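Local coordinates for Mll7089 protein (Mesorhizobium loti, PDB 2OZ8) that is of unproven function but, as a mandelate racemase-like member of the enolase superfamily, probably binds magnesium and may act as a hydro-lyase, at residues Y136-D141 with A163-V168; K192-P197 with L220-D225; L36-E41 with V108-L113; S42-L47 with A115-L120; R9-Q14 with K353-W358. One frame throughout, in Å; residues are numbered along the deposited sequence.

In the fold
The chain divides its contacts between two domains. Interactions 1 and 2 are neighbouring parallel pairs in the C-terminal barrel, their centres 9 Å apart; strands 163-167 and 192-196 lie side by side, and Lys167 NZ makes a salt bridge of 2.8 Å to Asp196 OD2. Together they line what is probably the active site. Interactions 3 and 4 set the hairpin of strands 27-40 and 45-52 against helix 103-118 in the N-terminal domain, with centres 7 Å apart. Interaction 5 brings the chain's C-terminal part onto the same sheet, where Glu37 bridges Arg9 and Arg355. The centres of interactions 1 and 3 are about 32 Å apart.

Interaction 1 (Y136-D141 with A163-V168); sequences YASGLD and AFKIKV
Three groups grip Lys165 NZ: the carboxylates of Glu224 and Glu317 through salt bridges, and Tyr136 OH through a weak hydrogen bond of 3.1 Å from NZ. Two acids so close would probably keep the ammonium protonated. The lysine leaves its strand with CG anti to the backbone N and bends at chi2 and chi3, which carries CE to the edge of the Tyr136 ring, near its plane and 3.4 Å from Tyr136 CE1. Ser138 OG, on the same face of the sheet, is also bonded to Glu317; a water donates to this OG and to Lys165 O, and accepts from Leu140 N. The strands run parallel. Ala137 N meets Ala163 O at 2.9 Å in an almost straight bond (175°), and Lys165 N returns to Ala137 O at 2.8 Å. Past the end of the first strand, Gly139 N still approaches Lys165 O nearly along the C=O axis, at 3.3 Å. Asp141, its CG in the crowded position between N and the carbonyl carbon, turns OD1 back so that its syn lone pair receives Lys167 N at 3.1 Å. On the other face Ala137 CB packs against Phe164 CD1. Lys167 NZ is paired with Asp196, so both lysines of the Lys-Ile-Lys sequence on this barrel strand are held by acids, consistent with the KxK motif of mandelate racemase-like enzymes in the enolase superfamily.

Interaction 2 (K192-P197 with L220-D225); sequences KVMIDP and LLWVED
Met194 crosses the Trp222 indole obliquely, with its CG over the five-membered ring, 3.7 Å from the centroid and only 9° off the normal. Its chain then bends at chi2 and chi3, taking SD past the six-membered ring in a Met-aromatic contact and bringing CE to 3.9 Å from Trp222 CH2. The indole, its CG in the crowded position (chi1 76°), donates 2.7 Å from NE1 to Glu224 OE1, close to the ring plane and on the anti lone pair, which, with the salt bridge from Lys165, helps to set how the carboxylate is turned. An alanine in place of Trp222 would remove this donor and the face beneath Met194, and would probably loosen the orientation of Glu224. The carboxylate planes of Asp196 and Glu224 are 23° apart, with Asp196 OD2 4.1 Å from Glu224 OE2, a repulsion probably offset by Lys167 and Lys165. Both acids end strands of the barrel and probably stand where relatives carry magnesium ligands. On the opposite face Ile195 CG1 lies 3.7 Å from Val223 CG2, the two chains side by side. Leu221 N binds Val193 O at 2.8 Å, Ile195 N Trp222 O at 3.2 Å, and Glu224 N Ile195 O at 2.8 Å. Leu210 of the crossover helix 203-215 covers the Ile195-Val223 face of this beta-alpha-beta unit; strand 163-167 continues the sheet beside 192-196, and strand 246-249 beside 222-224.

Interaction 3 (L36-E41 with V108-L113); sequences LELVSE and VALWDL
Leu38 and Leu110 both set CG anti to the carbonyl carbon (chi1 -59° and -71°), which brings Leu38 CD1 and Leu110 CD2 together. This is a helix laid on an antiparallel sheet, in the N-terminal alpha+beta domain that caps the barrel in enolase-superfamily proteins. The short axes of strand 36-40 and helix 108-113 pass 8.3 Å apart and are inclined by 37°. Such a close approach is possible because Ala109, directed at the strand, has only a methyl group there: its CB rests 3.6 Å from Leu38 CD1. That same CD1 also meets Leu110 CD2 at 3.7 Å, the two leucines crossing obliquely, and thus sits against two successive helix residues. Leu36 and Ser40, two residues to either side of Leu38, also point toward the helix, whereas Glu37 and Val39 point away. Ser40 brings its CB to 4.2 Å from Leu113 CD1. Leu5 of strand 5-17 touches both Leu38 and Leu113, and helix 80-83 packs on Leu110, adding to the apolar cluster. Trp111 lies on another side of the helix and meets His85 of the second subunit edge to face. No hydrogen bond joins the two segments; Leu38 O, already bonded to Gly46 in the hairpin, has Leu113 CD2 3.7 Å away.

Interaction 4 (S42-L47 with A115-L120); sequences SGEVGL and AKEAGL
Two short polar bonds make up the tight part of this contact, and a water-linked glutamate makes up the looser one. Lys116, extended beyond CG, stretches from the last turn of its helix to the strand, and its NZ donates 2.6 Å to Val45 O, nearly along the C=O axis (162°). At the tip of the hairpin Ser42 OG, in the crowded position between N and the carbonyl carbon, donates 2.7 Å to Glu117 OE1 on the anti lone pair. Ser40 OG is bonded to this OE1 as well and also to Ser42 OG, so the carboxylate oxygen is gripped by two hydroxyls. Glu44 lies more loosely. Its bent chain carries the carboxylate across Lys116, where Glu44 OE1 touches the aliphatic CD at 3.4 Å, yet it is 4.7 Å from Lys116 NZ, too far for direct ionic contact. A water fills in for it: it donates to Glu44 OE1 at 2.7 Å, accepts from Val45 N at 3.0 Å, and accepts only weakly from Lys116 NZ. Glu44 CB and CG slide past the Glu117 chain, which runs the opposite way. The helix itself ends in a Schellman motif at Gly119, and Ala118 O is bonded to Arg79 of the second subunit. This is a beta-hairpin turn held by side-chain bonds to the last turn of a helix, in the N-terminal capping domain of the enolase-superfamily fold.

Interaction 5 (R9-Q14 with K353-W358); sequences RITRFQ and KARGEW
Arg355 leaves the helix at CB with CG anti to the backbone N, and runs across Thr11 at about a right angle. Its CG touches Thr11 CG2 at 3.9 Å. A bend at chi3 (-66°) brings NE to 4.0 Å from Thr11 OG1 and leads the guanidinium on, NH1 to Glu352 and NH2 to Glu37. Arg9 NH1 comes within 4.3 Å of Arg355 NH2; Glu37 also binds Arg9, which probably offsets the repulsion. Further along the strand, Phe13 sets its CD1 3.4 Å from Trp358 O and 3.9 Å from Trp358 CB, while Ala354 O lies at the ring edge, in plane. An alanine at Phe13 would remove this ring and would probably leave the helix end less firmly seated on the strand. A water joins Trp358 O (2.8 Å) to Gln14 N (3.0 Å). Here the chain's C-terminal helix packs on the first strand of the N-terminal domain, as in enolase-superfamily proteins whose C-terminal segment completes the capping domain.

Interaction 1 (Y136-D141 with A163-V168)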
# COMPACT_ATOMS: atom_id res chain seq x y z
N TYR A 136 -7.26 4.53 38.71
CA TYR A 136 -8.15 5.63 38.43
C TYR A 136 -9.55 5.22 38.81
O TYR A 136 -9.85 4.03 38.87
CB TYR A 136 -8.07 6.10 36.97
CG TYR A 136 -8.47 5.09 35.93
CD1 TYR A 136 -9.77 5.03 35.49
CD2 TYR A 136 -7.55 4.27 35.33
CE1 TYR A 136 -10.16 4.17 34.49
CE2 TYR A 136 -7.91 3.37 34.30
CZ TYR A 136 -9.22 3.34 33.90
OH TYR A 136 -9.69 2.49 32.94
N ALA A 137 -10.37 6.20 39.13
CA ALA A 137 -11.69 5.92 39.64
C ALA A 137 -12.64 5.92 38.45
O ALA A 137 -12.65 6.87 37.71
CB ALA A 137 -12.09 6.99 40.65
N SER A 138 -13.43 4.87 38.31
CA SER A 138 -14.27 4.66 37.17
C SER A 138 -15.69 4.39 37.62
O SER A 138 -15.97 3.44 38.33
CB SER A 138 -13.70 3.50 36.38
OG SER A 138 -14.53 3.15 35.31
N GLY A 139 -16.60 5.22 37.18
CA GLY A 139 -17.93 5.28 37.75
C GLY A 139 -18.91 4.30 37.15
O GLY A 139 -19.82 3.89 37.84
N LEU A 140 -18.70 3.89 35.89
CA LEU A 140 -19.67 3.01 35.16
C LEU A 140 -21.05 3.67 35.31
O LEU A 140 -22.06 3.02 35.61
CB LEU A 140 -19.63 1.56 35.72
CG LEU A 140 -18.23 0.90 35.93
CD1 LEU A 140 -18.30 -0.50 36.54
CD2 LEU A 140 -17.37 0.85 34.62
N ASP A 141 -21.03 4.99 35.11
CA ASP A 141 -22.01 5.94 35.69
C ASP A 141 -23.02 6.40 34.71
O ASP A 141 -23.66 7.37 34.98
CB ASP A 141 -21.30 7.22 36.15
CG ASP A 141 -20.50 7.88 34.99
OD1 ASP A 141 -19.38 7.39 34.77
OD2 ASP A 141 -21.01 8.80 34.28
N ALA A 163 -7.32 10.70 39.21
CA ALA A 163 -7.78 10.42 37.86
C ALA A 163 -9.16 9.73 37.87
O ALA A 163 -9.40 8.85 38.72
CB ALA A 163 -6.73 9.59 37.11
N PHE A 164 -10.03 10.11 36.94
CA PHE A 164 -11.47 9.82 36.98
C PHE A 164 -11.98 9.51 35.56
O PHE A 164 -11.67 10.25 34.64
CB PHE A 164 -12.24 11.05 37.52
CG PHE A 164 -11.76 11.50 38.88
CD1 PHE A 164 -12.21 10.86 40.04
CD2 PHE A 164 -10.79 12.48 39.01
CE1 PHE A 164 -11.72 11.19 41.29
CE2 PHE A 164 -10.27 12.83 40.32
CZ PHE A 164 -10.74 12.18 41.43
N LYS A 165 -12.73 8.43 35.39
CA LYS A 165 -13.31 8.08 34.10
C LYS A 165 -14.83 8.03 34.18
O LYS A 165 -15.38 7.37 35.07
CB LYS A 165 -12.81 6.74 33.59
CG LYS A 165 -13.23 6.44 32.15
CD LYS A 165 -13.53 4.93 31.92
CE LYS A 165 -12.30 4.11 31.88
NZ LYS A 165 -12.45 2.67 31.51
N ILE A 166 -15.47 8.71 33.24
CA ILE A 166 -16.90 8.74 33.13
C ILE A 166 -17.34 8.20 31.80
O ILE A 166 -16.55 8.16 30.83
CB ILE A 166 -17.45 10.17 33.34
CG1 ILE A 166 -16.96 11.11 32.24
CG2 ILE A 166 -17.06 10.66 34.79
CD1 ILE A 166 -17.55 12.50 32.29
N LYS A 167 -18.61 7.78 31.77
CA LYS A 167 -19.25 7.22 30.58
C LYS A 167 -19.96 8.28 29.84
O LYS A 167 -20.69 9.04 30.45
CB LYS A 167 -20.26 6.14 30.95
CG LYS A 167 -19.63 4.99 31.71
CD LYS A 167 -18.66 4.18 30.90
CE LYS A 167 -18.20 2.93 31.63
NZ LYS A 167 -17.01 2.27 30.95
N VAL A 168 -19.78 8.32 28.53
CA VAL A 168 -20.47 9.30 27.71
C VAL A 168 -21.13 8.57 26.57
O VAL A 168 -21.19 7.35 26.59
CB VAL A 168 -19.53 10.44 27.19
CG1 VAL A 168 -18.97 11.25 28.39
CG2 VAL A 168 -18.42 9.87 26.34
O HOH W 1 -16.35 4.50 34.24

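Interaction 2 (K192-P197 with L220-D225)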
# COMPACT_ATOMS: atom_id res chain seq x y z
N LYS A 192 -6.85 14.19 36.38
CA LYS A 192 -6.79 13.60 35.06
C LYS A 192 -8.18 13.07 34.73
O LYS A 192 -8.88 12.54 35.61
CB LYS A 192 -5.71 12.49 35.07
CG LYS A 192 -4.29 13.03 34.99
CD LYS A 192 -3.31 12.27 35.87
CE LYS A 192 -1.74 12.48 35.46
NZ LYS A 192 -0.67 11.44 36.08
N VAL A 193 -8.63 13.26 33.47
CA VAL A 193 -9.99 12.81 33.09
C VAL A 193 -10.01 11.93 31.83
O VAL A 193 -9.36 12.25 30.83
CB VAL A 193 -10.97 14.05 32.91
CG1 VAL A 193 -12.33 13.62 32.45
CG2 VAL A 193 -11.09 14.84 34.24
N MET A 194 -10.76 10.84 31.87
CA MET A 194 -10.97 10.00 30.71
C MET A 194 -12.45 9.90 30.41
O MET A 194 -13.29 9.91 31.35
CB MET A 194 -10.39 8.59 30.90
CG MET A 194 -8.92 8.50 31.55
SD MET A 194 -8.53 8.91 33.33
CE MET A 194 -7.40 7.62 33.49
N ILE A 195 -12.78 9.81 29.12
CA ILE A 195 -14.15 9.52 28.72
C ILE A 195 -14.24 8.20 27.98
O ILE A 195 -13.32 7.83 27.29
CB ILE A 195 -14.82 10.64 27.89
CG1 ILE A 195 -14.02 10.94 26.65
CG2 ILE A 195 -15.07 11.89 28.74
CD1 ILE A 195 -14.80 11.69 25.57
N ASP A 196 -15.38 7.51 28.12
CA ASP A 196 -15.64 6.22 27.51
C ASP A 196 -17.03 6.21 26.88
O ASP A 196 -18.00 5.96 27.57
CB ASP A 196 -15.58 5.16 28.58
CG ASP A 196 -15.65 3.74 28.01
OD1 ASP A 196 -15.97 3.54 26.81
OD2 ASP A 196 -15.39 2.82 28.79
N PRO A 197 -17.14 6.49 25.58
CA PRO A 197 -18.39 6.43 24.82
C PRO A 197 -18.88 5.02 24.50
O PRO A 197 -20.01 4.85 24.05
CB PRO A 197 -18.00 7.07 23.47
CG PRO A 197 -16.69 7.81 23.74
CD PRO A 197 -16.01 6.93 24.73
N LEU A 220 -8.49 16.01 28.40
CA LEU A 220 -8.62 14.59 28.57
C LEU A 220 -7.32 13.90 28.46
O LEU A 220 -6.58 14.14 27.51
CB LEU A 220 -9.54 13.98 27.53
CG LEU A 220 -10.96 14.54 27.44
CD1 LEU A 220 -11.66 13.92 26.26
CD2 LEU A 220 -11.77 14.29 28.71
N LEU A 221 -7.06 13.00 29.40
CA LEU A 221 -5.98 12.01 29.29
C LEU A 221 -6.20 11.00 28.16
O LEU A 221 -5.28 10.71 27.37
CB LEU A 221 -5.82 11.30 30.61
CG LEU A 221 -4.59 10.42 30.74
CD1 LEU A 221 -3.27 11.25 30.33
CD2 LEU A 221 -4.53 9.81 32.14
N TRP A 222 -7.40 10.45 28.06
CA TRP A 222 -7.72 9.55 26.93
C TRP A 222 -9.22 9.41 26.73
O TRP A 222 -10.01 9.69 27.62
CB TRP A 222 -7.02 8.17 27.00
CG TRP A 222 -7.56 7.12 27.99
CD1 TRP A 222 -8.81 6.57 28.01
CD2 TRP A 222 -6.83 6.46 29.04
NE1 TRP A 222 -8.92 5.63 29.01
CE2 TRP A 222 -7.72 5.55 29.66
CE3 TRP A 222 -5.52 6.54 29.50
CZ2 TRP A 222 -7.33 4.72 30.75
CZ3 TRP A 222 -5.14 5.74 30.54
CH2 TRP A 222 -6.04 4.85 31.17
N VAL A 223 -9.57 9.04 25.52
CA VAL A 223 -10.92 8.64 25.19
C VAL A 223 -10.84 7.15 24.86
O VAL A 223 -9.98 6.69 24.10
CB VAL A 223 -11.53 9.49 24.02
CG1 VAL A 223 -10.65 9.49 22.78
CG2 VAL A 223 -12.96 9.02 23.68
N GLU A 224 -11.74 6.38 25.47
CA GLU A 224 -11.69 4.94 25.38
C GLU A 224 -12.79 4.40 24.49
O GLU A 224 -13.92 4.81 24.64
CB GLU A 224 -11.87 4.43 26.78
CG GLU A 224 -11.25 3.08 27.03
CD GLU A 224 -11.12 2.78 28.53
OE1 GLU A 224 -10.68 3.66 29.33
OE2 GLU A 224 -11.46 1.64 28.88
N ASP A 225 -12.49 3.47 23.60
CA ASP A 225 -13.48 2.90 22.70
C ASP A 225 -14.51 3.90 22.12
O ASP A 225 -15.71 3.69 22.27
CB ASP A 225 -14.20 1.75 23.37
CG ASP A 225 -13.26 0.75 23.96
OD1 ASP A 225 -12.36 0.27 23.24
OD2 ASP A 225 -13.41 0.44 25.17

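Interaction 3 (L36-E41 with V108-L113)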
# COMPACT_ATOMS: atom_id res chain seq x y z
N LEU A 36 -14.03 -20.37 40.69
CA LEU A 36 -13.48 -21.57 40.13
C LEU A 36 -12.25 -21.82 40.97
O LEU A 36 -11.36 -20.96 41.07
CB LEU A 36 -13.11 -21.36 38.66
CG LEU A 36 -12.21 -22.45 38.06
CD1 LEU A 36 -12.96 -23.78 37.98
CD2 LEU A 36 -11.66 -22.03 36.68
N GLU A 37 -12.22 -22.98 41.63
CA GLU A 37 -11.07 -23.32 42.46
C GLU A 37 -10.44 -24.55 41.87
O GLU A 37 -11.13 -25.55 41.58
CB GLU A 37 -11.45 -23.54 43.90
CG GLU A 37 -11.66 -22.26 44.71
CD GLU A 37 -12.25 -22.55 46.08
OE1 GLU A 37 -11.68 -22.13 47.10
OE2 GLU A 37 -13.29 -23.23 46.14
N LEU A 38 -9.13 -24.43 41.63
CA LEU A 38 -8.38 -25.54 41.07
C LEU A 38 -7.42 -26.03 42.15
O LEU A 38 -6.58 -25.27 42.62
CB LEU A 38 -7.65 -25.12 39.79
CG LEU A 38 -8.46 -24.60 38.60
CD1 LEU A 38 -7.55 -24.06 37.45
CD2 LEU A 38 -9.48 -25.65 38.12
N VAL A 39 -7.59 -27.29 42.54
CA VAL A 39 -6.85 -27.90 43.66
C VAL A 39 -5.79 -28.82 43.13
O VAL A 39 -6.10 -29.67 42.29
CB VAL A 39 -7.79 -28.72 44.60
CG1 VAL A 39 -7.10 -29.03 45.91
CG2 VAL A 39 -9.12 -27.94 44.90
N SER A 40 -4.55 -28.64 43.57
CA SER A 40 -3.51 -29.62 43.23
C SER A 40 -3.34 -30.66 44.32
O SER A 40 -3.97 -30.57 45.37
CB SER A 40 -2.17 -28.95 42.87
OG SER A 40 -1.37 -28.74 44.02
N GLU A 41 -2.49 -31.64 44.10
CA GLU A 41 -2.24 -32.63 45.17
C GLU A 41 -1.25 -32.20 46.31
O GLU A 41 -1.13 -32.86 47.33
CB GLU A 41 -2.02 -34.05 44.61
CG GLU A 41 -1.09 -34.14 43.43
CD GLU A 41 -1.38 -35.36 42.53
OE1 GLU A 41 -2.57 -35.77 42.44
OE2 GLU A 41 -0.42 -35.87 41.90
N VAL A 108 -6.41 -17.10 35.41
CA VAL A 108 -6.23 -16.54 36.73
C VAL A 108 -6.02 -17.62 37.81
O VAL A 108 -5.09 -17.51 38.61
CB VAL A 108 -7.44 -15.62 37.11
CG1 VAL A 108 -7.27 -15.04 38.50
CG2 VAL A 108 -7.58 -14.54 36.10
N ALA A 109 -6.84 -18.65 37.81
CA ALA A 109 -6.68 -19.76 38.76
C ALA A 109 -5.38 -20.54 38.54
O ALA A 109 -4.66 -20.80 39.50
CB ALA A 109 -7.85 -20.68 38.69
N LEU A 110 -5.06 -20.88 37.29
CA LEU A 110 -3.76 -21.54 36.97
C LEU A 110 -2.53 -20.77 37.43
O LEU A 110 -1.65 -21.35 38.08
CB LEU A 110 -3.64 -21.87 35.47
CG LEU A 110 -4.51 -22.99 34.93
CD1 LEU A 110 -4.26 -23.17 33.47
CD2 LEU A 110 -4.26 -24.31 35.77
N TRP A 111 -2.45 -19.47 37.12
CA TRP A 111 -1.33 -18.64 37.63
C TRP A 111 -1.29 -18.39 39.14
O TRP A 111 -0.24 -18.22 39.73
CB TRP A 111 -1.28 -17.28 36.92
CG TRP A 111 -0.80 -17.32 35.52
CD1 TRP A 111 -1.58 -17.43 34.39
CD2 TRP A 111 0.55 -17.28 35.08
NE1 TRP A 111 -0.78 -17.42 33.28
CE2 TRP A 111 0.54 -17.33 33.68
CE3 TRP A 111 1.80 -17.21 35.74
CZ2 TRP A 111 1.72 -17.29 32.91
CZ3 TRP A 111 2.97 -17.17 34.97
CH2 TRP A 111 2.91 -17.21 33.58
N ASP A 112 -2.44 -18.30 39.76
CA ASP A 112 -2.52 -18.21 41.21
C ASP A 112 -1.88 -19.48 41.85
O ASP A 112 -1.01 -19.42 42.73
CB ASP A 112 -4.00 -18.11 41.59
CG ASP A 112 -4.20 -17.90 43.07
OD1 ASP A 112 -3.36 -17.21 43.67
OD2 ASP A 112 -5.20 -18.42 43.62
N LEU A 113 -2.35 -20.64 41.40
CA LEU A 113 -1.81 -21.91 41.78
C LEU A 113 -0.31 -22.05 41.49
O LEU A 113 0.42 -22.49 42.36
CB LEU A 113 -2.62 -23.03 41.12
CG LEU A 113 -2.23 -24.47 41.39
CD1 LEU A 113 -2.06 -24.75 42.89
CD2 LEU A 113 -3.33 -25.28 40.81

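Interaction 4 (S42-L47 with A115-L120)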
# COMPACT_ATOMS: atom_id res chain seq x y z
N SER A 42 -0.59 -31.06 46.15
CA SER A 42 0.10 -30.44 47.29
C SER A 42 -0.89 -29.76 48.22
O SER A 42 -0.51 -29.28 49.27
CB SER A 42 1.09 -29.39 46.81
OG SER A 42 0.41 -28.34 46.15
N GLY A 43 -2.15 -29.70 47.82
CA GLY A 43 -3.20 -29.07 48.65
C GLY A 43 -3.47 -27.61 48.34
O GLY A 43 -4.47 -27.06 48.80
N GLU A 44 -2.59 -27.00 47.53
CA GLU A 44 -2.71 -25.60 47.14
C GLU A 44 -3.86 -25.43 46.17
O GLU A 44 -4.18 -26.33 45.37
CB GLU A 44 -1.41 -25.02 46.58
CG GLU A 44 -0.25 -24.89 47.60
CD GLU A 44 -0.35 -23.68 48.57
OE1 GLU A 44 -1.35 -22.93 48.57
OE2 GLU A 44 0.59 -23.46 49.35
N VAL A 45 -4.51 -24.28 46.27
CA VAL A 45 -5.70 -23.99 45.51
C VAL A 45 -5.43 -22.72 44.72
O VAL A 45 -4.86 -21.76 45.25
CB VAL A 45 -6.92 -23.79 46.43
CG1 VAL A 45 -8.13 -23.38 45.65
CG2 VAL A 45 -7.23 -25.07 47.24
N GLY A 46 -5.82 -22.74 43.46
CA GLY A 46 -5.91 -21.55 42.65
C GLY A 46 -7.34 -21.10 42.46
O GLY A 46 -8.27 -21.89 42.21
N LEU A 47 -7.53 -19.79 42.54
CA LEU A 47 -8.84 -19.23 42.42
C LEU A 47 -8.96 -18.28 41.18
O LEU A 47 -8.09 -17.44 40.92
CB LEU A 47 -9.16 -18.53 43.74
CG LEU A 47 -10.34 -17.56 43.83
CD1 LEU A 47 -11.67 -18.33 43.88
CD2 LEU A 47 -10.14 -16.58 45.04
N ALA A 115 2.02 -19.68 41.07
CA ALA A 115 2.68 -18.81 42.02
C ALA A 115 2.72 -19.37 43.47
O ALA A 115 3.79 -19.37 44.11
CB ALA A 115 2.00 -17.42 42.00
N LYS A 116 1.59 -19.82 44.01
CA LYS A 116 1.60 -20.41 45.33
C LYS A 116 2.62 -21.57 45.38
O LYS A 116 3.47 -21.63 46.27
CB LYS A 116 0.22 -20.91 45.74
CG LYS A 116 -0.76 -19.83 45.96
CD LYS A 116 -2.09 -20.36 46.43
CE LYS A 116 -3.00 -19.19 46.64
NZ LYS A 116 -4.33 -19.74 46.83
N GLU A 117 2.55 -22.45 44.40
CA GLU A 117 3.45 -23.58 44.36
C GLU A 117 4.92 -23.22 44.13
O GLU A 117 5.81 -23.92 44.57
CB GLU A 117 2.90 -24.63 43.38
CG GLU A 117 1.83 -25.45 44.08
CD GLU A 117 1.08 -26.36 43.17
OE1 GLU A 117 0.45 -27.31 43.70
OE2 GLU A 117 1.11 -26.14 41.93
N ALA A 118 5.19 -22.10 43.48
CA ALA A 118 6.58 -21.63 43.39
C ALA A 118 6.93 -20.87 44.65
O ALA A 118 8.07 -20.47 44.82
CB ALA A 118 6.82 -20.74 42.11
N GLY A 119 5.95 -20.65 45.52
CA GLY A 119 6.20 -19.93 46.78
C GLY A 119 6.44 -18.46 46.52
O GLY A 119 7.41 -17.88 47.03
N LEU A 120 5.57 -17.86 45.70
CA LEU A 120 5.75 -16.47 45.30
C LEU A 120 4.41 -15.77 45.13
O LEU A 120 3.40 -16.42 44.78
CB LEU A 120 6.54 -16.35 43.97
CG LEU A 120 8.01 -16.80 43.86
CD1 LEU A 120 8.49 -16.87 42.38
CD2 LEU A 120 8.92 -15.89 44.68
O HOH W 2 -4.05 -22.61 48.67

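Interaction 5 (R9-Q14 with K353-W358)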
# COMPACT_ATOMS: atom_id res chain seq x y z
N ARG A 9 -13.57 -26.95 41.90
CA ARG A 9 -14.75 -26.63 42.71
C ARG A 9 -15.42 -25.38 42.14
O ARG A 9 -14.73 -24.40 41.86
CB ARG A 9 -14.28 -26.40 44.14
CG ARG A 9 -15.30 -26.57 45.30
CD ARG A 9 -14.60 -26.18 46.68
NE ARG A 9 -13.52 -27.12 47.09
CZ ARG A 9 -12.26 -26.80 47.44
NH1 ARG A 9 -11.81 -25.55 47.45
NH2 ARG A 9 -11.42 -27.79 47.79
N ILE A 10 -16.74 -25.40 41.93
CA ILE A 10 -17.45 -24.22 41.44
C ILE A 10 -18.46 -23.68 42.46
O ILE A 10 -19.39 -24.38 42.89
CB ILE A 10 -18.19 -24.48 40.11
CG1 ILE A 10 -17.26 -25.13 39.05
CG2 ILE A 10 -18.86 -23.16 39.59
CD1 ILE A 10 -16.33 -24.19 38.34
N THR A 11 -18.30 -22.42 42.85
CA THR A 11 -19.28 -21.82 43.73
C THR A 11 -20.00 -20.69 43.04
O THR A 11 -19.37 -19.68 42.70
CB THR A 11 -18.66 -21.33 45.04
OG1 THR A 11 -17.83 -22.36 45.58
CG2 THR A 11 -19.72 -21.04 46.03
N ARG A 12 -21.31 -20.85 42.86
CA ARG A 12 -22.12 -19.88 42.15
C ARG A 12 -22.65 -18.76 43.05
O ARG A 12 -23.17 -19.04 44.13
CB ARG A 12 -23.24 -20.61 41.46
CG ARG A 12 -23.99 -19.81 40.46
CD ARG A 12 -25.29 -20.49 40.13
NE ARG A 12 -26.09 -19.71 39.18
CZ ARG A 12 -26.86 -18.67 39.51
NH1 ARG A 12 -26.95 -18.28 40.78
NH2 ARG A 12 -27.56 -18.05 38.58
N PHE A 13 -22.53 -17.51 42.60
CA PHE A 13 -23.10 -16.31 43.24
C PHE A 13 -24.05 -15.54 42.26
O PHE A 13 -23.87 -15.51 41.02
CB PHE A 13 -21.99 -15.38 43.73
CG PHE A 13 -21.01 -16.05 44.70
CD1 PHE A 13 -21.29 -16.15 46.05
CD2 PHE A 13 -19.82 -16.60 44.24
CE1 PHE A 13 -20.42 -16.78 46.93
CE2 PHE A 13 -18.94 -17.23 45.11
CZ PHE A 13 -19.24 -17.32 46.46
N GLN A 14 -25.09 -14.93 42.81
CA GLN A 14 -26.01 -14.15 41.99
C GLN A 14 -26.63 -13.16 42.99
O GLN A 14 -27.43 -13.56 43.82
CB GLN A 14 -27.07 -15.01 41.32
CG GLN A 14 -28.09 -14.21 40.46
CD GLN A 14 -29.26 -15.05 39.89
OE1 GLN A 14 -29.31 -16.27 40.02
NE2 GLN A 14 -30.20 -14.38 39.29
N LYS A 353 -16.93 -17.59 55.17
CA LYS A 353 -18.20 -17.01 55.57
C LYS A 353 -19.02 -16.68 54.33
O LYS A 353 -20.22 -16.98 54.28
CB LYS A 353 -18.01 -15.76 56.42
CG LYS A 353 -17.46 -16.03 57.83
CD LYS A 353 -17.03 -14.71 58.57
CE LYS A 353 -16.12 -15.04 59.79
NZ LYS A 353 -15.24 -13.88 60.18
N ALA A 354 -18.37 -16.09 53.33
CA ALA A 354 -19.05 -15.72 52.09
C ALA A 354 -19.61 -16.89 51.31
O ALA A 354 -20.74 -16.83 50.88
CB ALA A 354 -18.15 -14.85 51.19
N ARG A 355 -18.81 -17.94 51.13
CA ARG A 355 -19.29 -19.17 50.51
C ARG A 355 -20.53 -19.80 51.21
O ARG A 355 -21.27 -20.57 50.58
CB ARG A 355 -18.14 -20.17 50.43
CG ARG A 355 -18.49 -21.47 49.67
CD ARG A 355 -17.44 -22.57 49.84
NE ARG A 355 -16.16 -22.20 49.22
CZ ARG A 355 -14.98 -22.57 49.69
NH1 ARG A 355 -14.92 -23.33 50.78
NH2 ARG A 355 -13.86 -22.18 49.09
N GLY A 356 -20.76 -19.48 52.49
CA GLY A 356 -21.94 -19.96 53.24
C GLY A 356 -23.17 -19.07 53.14
O GLY A 356 -24.25 -19.52 52.81
N GLU A 357 -22.99 -17.78 53.41
CA GLU A 357 -24.10 -16.81 53.34
C GLU A 357 -24.54 -16.57 51.91
O GLU A 357 -25.75 -16.51 51.64
CB GLU A 357 -23.73 -15.49 54.04
CG GLU A 357 -23.54 -15.66 55.58
CD GLU A 357 -22.95 -14.42 56.30
OE1 GLU A 357 -22.56 -13.42 55.61
OE2 GLU A 357 -22.89 -14.47 57.57
N TRP A 358 -23.58 -16.48 50.98
CA TRP A 358 -23.89 -15.93 49.65
C TRP A 358 -23.98 -16.92 48.49
O TRP A 358 -24.37 -16.53 47.37
CB TRP A 358 -22.97 -14.75 49.32
CG TRP A 358 -23.23 -13.54 50.20
CD1 TRP A 358 -22.46 -13.09 51.25
CD2 TRP A 358 -24.34 -12.62 50.11
NE1 TRP A 358 -23.02 -11.95 51.81
CE2 TRP A 358 -24.17 -11.64 51.12
CE3 TRP A 358 -25.45 -12.51 49.24
CZ2 TRP A 358 -25.05 -10.59 51.29
CZ3 TRP A 358 -26.33 -11.47 49.41
CH2 TRP A 358 -26.14 -10.53 50.44
O HOH W 3 -24.92 -14.35 45.76